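Local atomic coordinates of putative endoribonuclease (Klebsiella pneumoniae, PDB entry 3LYB), a protein that is a putative endoribonuclease of the YjgF-like (L-PSP) family, whose substrate and reaction remain to be established. Residues R112-K115 against L116-D120. Sequence-based numbering, arbitrary orientation.
Sequences RVRK and LFYPD
Val113 and Phe117, four residues apart, point the same way with their side chains alongside each other, where helix 107-115 of this YjgF-like fold gives way to the loop leading to strand 124-129. The CG1 branch of Val113 stands anti to its own backbone N (chi1 -176°), and Val113 CG1 lies 4.0 Å from Phe117 CE1. Both side chains reach Leu77 of helix 60-85, so a compact branched residue and a broad flat ring pack together on that helix. The Phe117 ring turns its edge to the backbone: Val113 O lies in the ring plane, 3.3 Å from Phe117 CD1.

Arg114 and Tyr118 cross on another side of the helix. The aliphatic part of the arginine does the touching, Arg114 CG lying 3.8 Å from Tyr118 CD2, while the guanidinium and ring planes stand 88° apart, nearly perpendicular. Arginine suits this buried place because its methylene stem can pack on an aromatic ring while the bend at chi3 (48°) directs the polar end elsewhere; its NH1 is hydrogen-bonded to Ser125 OG on strand 124-129. Lys115, by contrast, is exposed, and its long chain carries NZ to a salt bridge with Glu59 of the second subunit.

Leu116 packs against the backbone of Val113, Leu116 CB being 3.3 Å from Val113 O, and its side chain also packs on Leu53 and Leu54 of helix 48-54. Pro119 N, which has no hydrogen to give, lies close to Lys115 O without bonding to it. Arg114 O is gripped twice: Tyr118 N approaches nearly along the C=O direction, 3.1 Å from Arg114 O, whereas Phe117 N, 2.9 Å from Arg114 O, sits above the carbonyl plane.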
loop_
_atom_site.group_PDB
_atom_site.type_symbol
_atom_site.label_atom_id
_atom_site.label_comp_id
_atom_site.label_asym_id
_atom_site.label_seq_id
_atom_site.Cartn_x
_atom_site.Cartn_y
_atom_site.Cartn_z
ATOM N N ARG B 112 27.739 -15.405 6.744
ATOM C CA ARG B 112 28.309 -16.747 6.631
ATOM C C ARG B 112 29.380 -16.706 5.537
ATOM O O ARG B 112 30.543 -17.046 5.780
ATOM C CB ARG B 112 27.218 -17.799 6.328
ATOM C CG ARG B 112 27.736 -19.147 5.777
ATOM C CD ARG B 112 26.595 -20.110 5.349
ATOM N NE ARG B 112 25.666 -20.411 6.445
ATOM C CZ ARG B 112 24.435 -20.912 6.311
ATOM N NH1 ARG B 112 23.929 -21.208 5.126
ATOM N NH2 ARG B 112 23.705 -21.130 7.387
ATOM N N VAL B 113 28.985 -16.238 4.357
ATOM C CA VAL B 113 29.875 -16.187 3.204
ATOM C C VAL B 113 31.107 -15.312 3.434
ATOM O O VAL B 113 32.221 -15.681 3.039
ATOM C CB VAL B 113 29.116 -15.730 1.949
ATOM C CG1 VAL B 113 30.002 -15.775 0.721
ATOM C CG2 VAL B 113 27.909 -16.615 1.741
ATOM N N ARG B 114 30.918 -14.165 4.077
ATOM C CA ARG B 114 32.032 -13.243 4.253
ATOM C C ARG B 114 33.120 -13.860 5.117
ATOM O O ARG B 114 34.296 -13.676 4.841
ATOM C CB ARG B 114 31.598 -11.897 4.819
ATOM C CG ARG B 114 32.670 -10.854 4.640
ATOM C CD ARG B 114 32.346 -9.527 5.238
ATOM N NE ARG B 114 31.844 -9.624 6.602
ATOM C CZ ARG B 114 31.427 -8.581 7.318
ATOM N NH1 ARG B 114 31.468 -7.349 6.802
ATOM N NH2 ARG B 114 30.966 -8.765 8.551
ATOM N N LYS B 115 32.728 -14.602 6.143
ATOM C CA LYS B 115 33.673 -15.367 6.952
ATOM C C LYS B 115 34.629 -16.250 6.113
ATOM O O LYS B 115 35.830 -16.333 6.409
ATOM C CB LYS B 115 32.930 -16.239 7.952
ATOM C CG LYS B 115 32.495 -15.521 9.189
ATOM C CD LYS B 115 31.693 -16.490 10.079
ATOM C CE LYS B 115 30.986 -15.764 11.223
ATOM N NZ LYS B 115 29.798 -16.518 11.713
ATOM N N LEU B 116 34.096 -16.895 5.076
ATOM C CA LEU B 116 34.917 -17.710 4.181
ATOM C C LEU B 116 36.033 -16.941 3.467
ATOM O O LEU B 116 36.929 -17.558 2.918
ATOM C CB LEU B 116 34.058 -18.435 3.125
ATOM C CG LEU B 116 32.777 -19.189 3.509
ATOM C CD1 LEU B 116 32.066 -19.693 2.259
ATOM C CD2 LEU B 116 33.007 -20.324 4.498
ATOM N N PHE B 117 35.969 -15.616 3.452
ATOM C CA PHE B 117 36.955 -14.820 2.720
ATOM C C PHE B 117 37.872 -14.064 3.665
ATOM O O PHE B 117 38.952 -13.617 3.269
ATOM C CB PHE B 117 36.274 -13.805 1.797
ATOM C CG PHE B 117 35.656 -14.409 0.590
ATOM C CD1 PHE B 117 34.422 -15.039 0.668
ATOM C CD2 PHE B 117 36.302 -14.340 -0.632
ATOM C CE1 PHE B 117 33.858 -15.611 -0.451
ATOM C CE2 PHE B 117 35.750 -14.893 -1.759
ATOM C CZ PHE B 117 34.520 -15.526 -1.679
ATOM N N TYR B 118 37.406 -13.890 4.895
ATOM C CA TYR B 118 38.172 -13.276 5.948
ATOM C C TYR B 118 38.109 -14.221 7.136
ATOM O O TYR B 118 37.333 -13.982 8.090
ATOM C CB TYR B 118 37.564 -11.939 6.334
ATOM C CG TYR B 118 37.607 -10.904 5.249
ATOM C CD1 TYR B 118 38.767 -10.160 5.017
ATOM C CD2 TYR B 118 36.489 -10.655 4.461
ATOM C CE1 TYR B 118 38.813 -9.201 4.031
ATOM C CE2 TYR B 118 36.526 -9.694 3.462
ATOM C CZ TYR B 118 37.690 -8.971 3.256
ATOM O OH TYR B 118 37.731 -8.019 2.274
ATOM N N PRO B 119 38.906 -15.315 7.079
ATOM C CA PRO B 119 38.900 -16.281 8.174
ATOM C C PRO B 119 39.631 -15.671 9.371
ATOM O O PRO B 119 39.165 -15.801 10.520
ATOM C CB PRO B 119 39.655 -17.477 7.596
ATOM C CG PRO B 119 40.605 -16.883 6.557
ATOM C CD PRO B 119 39.997 -15.565 6.107
ATOM N N ASP B 120 40.736 -14.973 9.085
ATOM C CA ASP B 120 41.478 -14.241 10.104
ATOM C C ASP B 120 40.732 -12.961 10.526
ATOM O O ASP B 120 39.618 -13.069 11.064
ATOM C CB ASP B 120 42.939 -14.005 9.666
ATOM C CG ASP B 120 43.811 -15.276 9.811
ATOM O OD1 ASP B 120 43.393 -16.247 10.499
ATOM O OD2 ASP B 120 44.925 -15.299 9.240
#